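Local coordinates for protein DNA ligase (PDB 3GDE) that probably seals nicks in double-stranded DNA during replication, recombination and repair, using ATP and a lysine-AMP intermediate, at residues T427-V432 and V502-Y507; V431-E436 and L461-R466; A506-Q511 and L522-F527. One frame throughout, in Å; residues are numbered along the deposited sequence.

Interaction 1 of 3, residues T427-V432 and V502-Y507; sequences TLDLVV and VFEVAY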
# COMPACT_ATOMS: atom_id res chain seq x y z
N THR A 427 -6.44 -6.11 14.80
CA THR A 427 -5.44 -5.08 15.01
C THR A 427 -5.58 -4.11 13.86
O THR A 427 -6.25 -4.40 12.85
CB THR A 427 -4.00 -5.62 15.12
OG1 THR A 427 -3.63 -6.31 13.91
CG2 THR A 427 -3.85 -6.54 16.32
N LEU A 428 -4.97 -2.93 14.01
CA LEU A 428 -5.00 -1.91 12.97
C LEU A 428 -3.60 -1.58 12.55
O LEU A 428 -2.68 -1.65 13.36
CB LEU A 428 -5.71 -0.65 13.47
CG LEU A 428 -7.22 -0.73 13.63
CD1 LEU A 428 -7.70 0.37 14.57
CD2 LEU A 428 -7.93 -0.68 12.27
N ASP A 429 -3.43 -1.21 11.29
CA ASP A 429 -2.17 -0.66 10.90
C ASP A 429 -2.31 0.83 10.59
O ASP A 429 -3.14 1.24 9.77
CB ASP A 429 -1.51 -1.50 9.83
CG ASP A 429 -0.62 -2.60 10.43
OD1 ASP A 429 -1.06 -3.79 10.55
OD2 ASP A 429 0.52 -2.26 10.82
N LEU A 430 -1.54 1.63 11.33
CA LEU A 430 -1.71 3.06 11.39
C LEU A 430 -0.38 3.76 11.13
O LEU A 430 0.67 3.26 11.50
CB LEU A 430 -2.31 3.47 12.75
CG LEU A 430 -3.67 2.85 13.13
CD1 LEU A 430 -3.98 2.99 14.63
CD2 LEU A 430 -4.83 3.41 12.27
N VAL A 431 -0.44 4.91 10.47
CA VAL A 431 0.76 5.67 10.14
C VAL A 431 1.28 6.38 11.39
O VAL A 431 0.51 6.92 12.16
CB VAL A 431 0.49 6.71 9.00
CG1 VAL A 431 1.81 7.42 8.58
CG2 VAL A 431 -0.15 6.04 7.81
N VAL A 432 2.60 6.36 11.58
CA VAL A 432 3.23 7.14 12.64
C VAL A 432 3.47 8.57 12.15
O VAL A 432 4.38 8.84 11.36
CB VAL A 432 4.54 6.52 13.10
CG1 VAL A 432 5.06 7.24 14.36
CG2 VAL A 432 4.35 5.05 13.36
N VAL A 502 4.55 2.43 9.27
CA VAL A 502 3.25 1.94 9.71
C VAL A 502 3.45 0.96 10.88
O VAL A 502 4.27 0.05 10.79
CB VAL A 502 2.48 1.26 8.52
CG1 VAL A 502 1.26 0.49 9.00
CG2 VAL A 502 2.11 2.31 7.46
N PHE A 503 2.72 1.17 11.97
CA PHE A 503 2.74 0.24 13.11
C PHE A 503 1.51 -0.65 13.08
O PHE A 503 0.42 -0.18 12.75
CB PHE A 503 2.70 0.99 14.46
CG PHE A 503 3.97 1.69 14.84
CD1 PHE A 503 5.14 1.53 14.11
CD2 PHE A 503 3.99 2.51 15.97
CE1 PHE A 503 6.30 2.18 14.47
CE2 PHE A 503 5.16 3.16 16.36
CZ PHE A 503 6.32 3.00 15.61
N GLU A 504 1.67 -1.93 13.43
CA GLU A 504 0.52 -2.75 13.81
C GLU A 504 0.16 -2.46 15.28
O GLU A 504 1.01 -2.58 16.17
CB GLU A 504 0.78 -4.24 13.61
CG GLU A 504 -0.47 -5.11 13.90
CD GLU A 504 -0.26 -6.59 13.67
OE1 GLU A 504 0.76 -6.98 13.05
OE2 GLU A 504 -1.15 -7.37 14.10
N VAL A 505 -1.10 -2.07 15.50
CA VAL A 505 -1.57 -1.59 16.79
C VAL A 505 -2.80 -2.39 17.24
O VAL A 505 -3.77 -2.53 16.48
CB VAL A 505 -1.95 -0.09 16.71
CG1 VAL A 505 -2.44 0.43 18.05
CG2 VAL A 505 -0.76 0.75 16.24
N ALA A 506 -2.74 -2.90 18.47
CA ALA A 506 -3.90 -3.50 19.12
C ALA A 506 -4.59 -2.46 20.00
O ALA A 506 -4.00 -1.45 20.36
CB ALA A 506 -3.48 -4.71 19.96
N TYR A 507 -5.85 -2.71 20.35
CA TYR A 507 -6.61 -1.78 21.16
C TYR A 507 -7.70 -2.53 21.93
O TYR A 507 -8.05 -3.65 21.57
CB TYR A 507 -7.25 -0.71 20.26
CG TYR A 507 -8.17 -1.28 19.20
CD1 TYR A 507 -9.54 -1.33 19.41
CD2 TYR A 507 -7.66 -1.78 18.00
CE1 TYR A 507 -10.40 -1.87 18.46
CE2 TYR A 507 -8.51 -2.33 17.03
CZ TYR A 507 -9.88 -2.37 17.27
OH TYR A 507 -10.74 -2.90 16.32
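Val432 sets its CG2 methyl over the centre of one face of the Phe503 ring. The methyl sits 3.4 Å from the ring centroid and almost exactly on the ring normal, a CH-pi contact. CG2 lies beside the backbone N of Val432 and anti to its carbonyl carbon, which carries it over the ring. Phe449 and Phe527 also meet Phe503 in edge-to-face contacts, and helix 473-483 adds Leu479 and Phe483.

The two strands run antiparallel in the OB-fold domain. Leu428 N bonds to Val505 O (2.8 Å), and Val505 N returns a bond to Leu428 O. Leu430 and Phe503 form a second such hydrogen-bonded pair. Leu428, Leu430, Phe503 and Val505 share the apolar face. Leu428 CD1 touches Tyr507 CE2 at 3.7 Å, and Leu430 CD1 reaches Val505 CB at 4.2 Å. Leu522 covers Leu428, Leu430 and Val505.

On the other face lie Asp429, Val431, Val502 and Glu504. Glu504 points CG anti to its backbone N (chi1 -175°), and its chain stays extended beyond. OE2 accepts a hydrogen bond from Thr427 OG1 at 2.7 Å, on the anti side and 33° out of the carboxylate plane. The Asp429 and Glu504 side chains cross, their carboxylate planes 54° apart, with Asp429 OD1 4.4 Å from Glu504 OE1.

Cations answer this negative pair. Lys534 forms a salt bridge with Asp429 OD1, while Arg529 and Arg531 both hold Glu504 OE1. These bases probably offset the repulsion between the two acids, and Glu504 is likely to stay ionised. Asp429 OD2 lies 2.8 Å from Phe503 O, acceptor against acceptor, which pulls the other way and keeps the state of Asp429 open.

Interaction 2 of 3, residues V431-E436 and L461-R466; sequences VVVGGE and LLKVGR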
# COMPACT_ATOMS: atom_id res chain seq x y z
N VAL A 431 -0.44 4.91 10.47
CA VAL A 431 0.76 5.67 10.14
C VAL A 431 1.28 6.38 11.39
O VAL A 431 0.51 6.92 12.16
CB VAL A 431 0.49 6.71 9.00
CG1 VAL A 431 1.81 7.42 8.58
CG2 VAL A 431 -0.15 6.04 7.81
N VAL A 432 2.60 6.36 11.58
CA VAL A 432 3.23 7.14 12.64
C VAL A 432 3.47 8.57 12.15
O VAL A 432 4.38 8.84 11.36
CB VAL A 432 4.54 6.52 13.10
CG1 VAL A 432 5.06 7.24 14.36
CG2 VAL A 432 4.35 5.05 13.36
N VAL A 433 2.62 9.48 12.60
CA VAL A 433 2.67 10.88 12.16
C VAL A 433 3.40 11.80 13.15
O VAL A 433 3.72 12.95 12.82
CB VAL A 433 1.25 11.42 11.83
CG1 VAL A 433 0.67 10.67 10.63
CG2 VAL A 433 0.30 11.35 13.04
N GLY A 434 3.65 11.31 14.35
CA GLY A 434 4.30 12.11 15.39
C GLY A 434 4.83 11.31 16.56
O GLY A 434 4.77 10.08 16.57
N GLY A 435 5.34 12.02 17.56
CA GLY A 435 5.96 11.37 18.70
C GLY A 435 6.31 12.30 19.85
O GLY A 435 6.07 13.50 19.79
N GLU A 436 6.87 11.71 20.90
CA GLU A 436 7.35 12.44 22.05
C GLU A 436 8.67 11.84 22.49
O GLU A 436 8.84 10.62 22.54
CB GLU A 436 6.34 12.39 23.20
CG GLU A 436 5.08 13.24 22.99
CD GLU A 436 4.08 13.13 24.15
OE1 GLU A 436 3.78 11.99 24.61
OE2 GLU A 436 3.58 14.19 24.60
N LEU A 461 -4.09 12.09 6.32
CA LEU A 461 -3.97 11.22 7.49
C LEU A 461 -4.76 11.82 8.64
O LEU A 461 -4.53 12.97 9.03
CB LEU A 461 -2.50 11.04 7.91
CG LEU A 461 -1.58 9.97 7.32
CD1 LEU A 461 -2.33 8.88 6.53
CD2 LEU A 461 -0.54 10.60 6.46
N LEU A 462 -5.70 11.03 9.17
CA LEU A 462 -6.54 11.48 10.27
C LEU A 462 -6.11 10.79 11.57
O LEU A 462 -6.14 9.55 11.67
CB LEU A 462 -8.02 11.23 9.96
CG LEU A 462 -8.57 11.65 8.58
CD1 LEU A 462 -10.04 11.28 8.42
CD2 LEU A 462 -8.39 13.13 8.35
N LYS A 463 -5.70 11.60 12.55
CA LYS A 463 -5.26 11.10 13.85
C LYS A 463 -6.33 10.28 14.54
O LYS A 463 -7.52 10.58 14.46
CB LYS A 463 -4.82 12.23 14.78
CG LYS A 463 -3.37 12.63 14.61
CD LYS A 463 -2.79 13.13 15.93
CE LYS A 463 -1.49 13.88 15.70
NZ LYS A 463 -0.90 14.36 16.99
N VAL A 464 -5.89 9.24 15.23
CA VAL A 464 -6.79 8.25 15.76
C VAL A 464 -6.37 7.82 17.18
O VAL A 464 -7.14 7.21 17.92
CB VAL A 464 -6.93 7.10 14.73
CG1 VAL A 464 -6.51 5.75 15.28
CG2 VAL A 464 -8.32 7.08 14.13
N GLY A 465 -5.15 8.16 17.57
CA GLY A 465 -4.69 7.85 18.90
C GLY A 465 -3.20 8.03 19.12
O GLY A 465 -2.50 8.59 18.27
N ARG A 466 -2.75 7.55 20.28
CA ARG A 466 -1.37 7.65 20.70
C ARG A 466 -0.97 6.40 21.49
O ARG A 466 -1.72 5.96 22.35
CB ARG A 466 -1.17 8.89 21.56
CG ARG A 466 0.27 9.22 21.77
CD ARG A 466 0.65 9.05 23.20
NE ARG A 466 0.44 10.28 23.95
CZ ARG A 466 0.71 10.41 25.25
NH1 ARG A 466 1.21 9.38 25.93
NH2 ARG A 466 0.48 11.58 25.86
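The guanidinium of Arg466 carries Glu436 OE1 over one face, 3.5 Å from CZ. The oxygen stands above the centre of the group, and the carboxylate and guanidinium planes are 55° apart. It is a salt bridge of charges alone, since no N-H of Arg466 points at the oxygen; Glu436 OE1 is 3.6 Å from Arg466 NH2. Glu450 forms a second, long and weak ion pair with Arg466 NE, and Ser448 gives Glu436 OE1 a weak hydrogen bond.

Strands 428-437 and 461-467 belong to the OB fold but are not paired with each other. Strand 446-454 runs between them and bonds to both. The contact is made by side chains that reach across this middle strand, and the two short segments run at 77° to each other. In 461-466 a classic beta bulge puts Val464 and Gly465 opposite Leu451. The backbone angles of Gly465 would jam a side chain against the preceding carbonyl oxygen.

Val433 is the apolar centre. The Val433 and Leu461 side chains slide past each other in opposite directions, with Val433 CG1 4.1 Å from Leu461 CG. Val433 CG2 meets the aliphatic part of Lys463, 4.1 Å from CE. An alanine here would probably leave Leu461 and the Lys463 chain without this apolar partner and let the lysine methylenes move more. The amine itself is held by a salt bridge to Glu450.

Farther back along the strand, the side chains of Val431 and Leu461 cross at about a right angle. There Val431 CG2 touches Leu461 CD1 at 3.8 Å.

Interaction 3 of 3, residues A506-Q511 and L522-F527; sequences AYQEIQ and LRFPRF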
# COMPACT_ATOMS: atom_id res chain seq x y z
N ALA A 506 -2.74 -2.90 18.47
CA ALA A 506 -3.90 -3.50 19.12
C ALA A 506 -4.59 -2.46 20.00
O ALA A 506 -4.00 -1.45 20.36
CB ALA A 506 -3.48 -4.71 19.96
N TYR A 507 -5.85 -2.71 20.35
CA TYR A 507 -6.61 -1.78 21.16
C TYR A 507 -7.70 -2.53 21.93
O TYR A 507 -8.05 -3.65 21.57
CB TYR A 507 -7.25 -0.71 20.26
CG TYR A 507 -8.17 -1.28 19.20
CD1 TYR A 507 -9.54 -1.33 19.41
CD2 TYR A 507 -7.66 -1.78 18.00
CE1 TYR A 507 -10.40 -1.87 18.46
CE2 TYR A 507 -8.51 -2.33 17.03
CZ TYR A 507 -9.88 -2.37 17.27
OH TYR A 507 -10.74 -2.90 16.32
N GLN A 508 -8.23 -1.90 22.98
CA GLN A 508 -9.39 -2.46 23.70
C GLN A 508 -10.70 -2.00 23.08
O GLN A 508 -11.65 -2.78 22.95
CB GLN A 508 -9.35 -2.10 25.20
CG GLN A 508 -8.29 -2.86 26.01
CD GLN A 508 -8.37 -4.37 25.83
OE1 GLN A 508 -9.44 -4.97 25.98
NE2 GLN A 508 -7.24 -4.99 25.50
N GLU A 509 -10.75 -0.73 22.69
CA GLU A 509 -11.96 -0.11 22.17
C GLU A 509 -11.66 1.08 21.26
O GLU A 509 -10.66 1.76 21.44
CB GLU A 509 -12.85 0.34 23.34
CG GLU A 509 -14.28 0.66 22.94
CD GLU A 509 -15.17 1.09 24.12
OE1 GLU A 509 -14.65 1.68 25.11
OE2 GLU A 509 -16.39 0.83 24.03
N ILE A 510 -12.51 1.28 20.26
CA ILE A 510 -12.56 2.55 19.52
C ILE A 510 -13.73 3.36 20.09
O ILE A 510 -14.86 2.88 20.11
CB ILE A 510 -12.75 2.34 17.99
CG1 ILE A 510 -11.62 1.49 17.40
CG2 ILE A 510 -12.80 3.69 17.27
CD1 ILE A 510 -11.99 0.79 16.09
N GLN A 511 -13.45 4.56 20.59
CA GLN A 511 -14.52 5.47 21.00
C GLN A 511 -14.70 6.59 19.98
O GLN A 511 -13.76 6.95 19.27
CB GLN A 511 -14.25 6.13 22.36
CG GLN A 511 -13.15 5.54 23.24
CD GLN A 511 -12.67 6.53 24.31
OE1 GLN A 511 -12.20 6.13 25.39
NE2 GLN A 511 -12.77 7.83 24.01
N LEU A 522 -8.53 5.64 19.97
CA LEU A 522 -8.26 4.29 20.47
C LEU A 522 -8.12 4.31 21.99
O LEU A 522 -7.40 5.15 22.56
CB LEU A 522 -7.00 3.70 19.83
CG LEU A 522 -6.93 3.58 18.30
CD1 LEU A 522 -5.61 2.93 17.91
CD2 LEU A 522 -8.10 2.78 17.74
N ARG A 523 -8.85 3.40 22.63
CA ARG A 523 -8.77 3.16 24.07
C ARG A 523 -7.80 1.99 24.30
O ARG A 523 -7.98 0.91 23.75
CB ARG A 523 -10.17 2.87 24.62
CG ARG A 523 -10.28 2.63 26.12
CD ARG A 523 -10.53 3.93 26.91
NE ARG A 523 -10.52 3.68 28.36
CZ ARG A 523 -10.16 4.57 29.29
NH1 ARG A 523 -9.78 5.80 28.96
NH2 ARG A 523 -10.19 4.21 30.58
N PHE A 524 -6.76 2.25 25.08
CA PHE A 524 -5.68 1.28 25.36
C PHE A 524 -4.98 0.71 24.12
O PHE A 524 -4.89 -0.51 23.96
CB PHE A 524 -6.13 0.17 26.34
CG PHE A 524 -6.76 0.70 27.59
CD1 PHE A 524 -8.11 0.52 27.83
CD2 PHE A 524 -6.01 1.42 28.51
CE1 PHE A 524 -8.71 1.04 28.98
CE2 PHE A 524 -6.60 1.93 29.66
CZ PHE A 524 -7.95 1.74 29.89
N PRO A 525 -4.44 1.60 23.26
CA PRO A 525 -3.67 1.14 22.11
C PRO A 525 -2.38 0.49 22.59
O PRO A 525 -1.81 0.89 23.60
CB PRO A 525 -3.39 2.43 21.34
CG PRO A 525 -3.39 3.49 22.37
CD PRO A 525 -4.46 3.08 23.34
N ARG A 526 -1.92 -0.53 21.87
CA ARG A 526 -0.75 -1.27 22.31
C ARG A 526 0.03 -1.69 21.08
O ARG A 526 -0.54 -2.24 20.15
CB ARG A 526 -1.17 -2.50 23.16
CG ARG A 526 -0.02 -3.41 23.61
CD ARG A 526 -0.47 -4.47 24.65
NE ARG A 526 -0.61 -3.87 25.98
CZ ARG A 526 0.39 -3.71 26.84
NH1 ARG A 526 1.62 -4.13 26.54
NH2 ARG A 526 0.17 -3.13 28.02
N PHE A 527 1.33 -1.42 21.10
CA PHE A 527 2.20 -1.70 19.98
C PHE A 527 2.40 -3.20 19.83
O PHE A 527 2.75 -3.88 20.79
CB PHE A 527 3.54 -0.98 20.16
CG PHE A 527 4.56 -1.25 19.06
CD1 PHE A 527 4.45 -0.61 17.81
CD2 PHE A 527 5.64 -2.10 19.29
CE1 PHE A 527 5.39 -0.85 16.81
CE2 PHE A 527 6.59 -2.34 18.28
CZ PHE A 527 6.47 -1.70 17.05
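Arg523 starts against Glu509: its CB packs on the backbone of the facing strand, 3.4 Å from Glu509 O and near Glu509 CB. CG stands anti to the backbone N (chi1 -178°) and passes Gln511 OE1. The chain then bends at chi2, and CD comes to 3.2 Å from the same Gln511 OE1. At the tip, the guanidinium plane lies 26° from the Gln511 amide plane. Phe524 CE2 sits over one face of the guanidinium, offset toward its rim.

The backbones pair antiparallel at both ends. Arg523 N gives a nearly straight bond to Glu509 O at 2.7 Å. In return, Arg523 O takes Gln508 N at 2.9 Å and, weakly, Glu509 N. Two residues facing one make a classic beta bulge. Ala506 and Arg526 form the other hydrogen-bonded pair, with Ala506 N 2.8 Å from Arg526 O. Between the two ends Phe524 adopts backbone angles of the left-handed region and Pro525 follows it, which interrupts the strand. Here the Tyr507 CA makes a CA-H...O contact with Phe524 O. Gln508 CG rests 3.7 Å from Phe524 CB.

The other face is apolar. Ile510 and Leu522 lie side by side, pointing the same way, with Ile510 CG1 3.8 Å from Leu522 CD2.

This face is turned to the domain interior. Ile510 packs on Val545, Leu548 and Tyr549 of helix 542-550. Leu522 rests on Leu428 and Leu430 of strand 428-437 and on Val505 of strand 502-506, so one apolar face of hairpin 509-512/520-523 covers both helix 542-550 and the neighbouring strands.

Overall arrangement
All three contacts belong to the OB-fold domain. Interaction 1 is the buried contact of the three, where neighbouring strands combine backbone bonds, an apolar face and a cluster of charges. Interaction 2 starts from the same strand, 428-437, but lies at the surface; it has no hydrogen bond between its segments and depends on side chains that span an intervening strand. Interaction 3 is partly buried and carries strand 502-506 on into the hairpin, with exposed polar side chains on one face. They also meet directly. Leu430 CD1 touches both Val464 CG1 and Leu522 CD1, Phe503 packs on Phe527, and Val464 O probably bonds to Leu522 N.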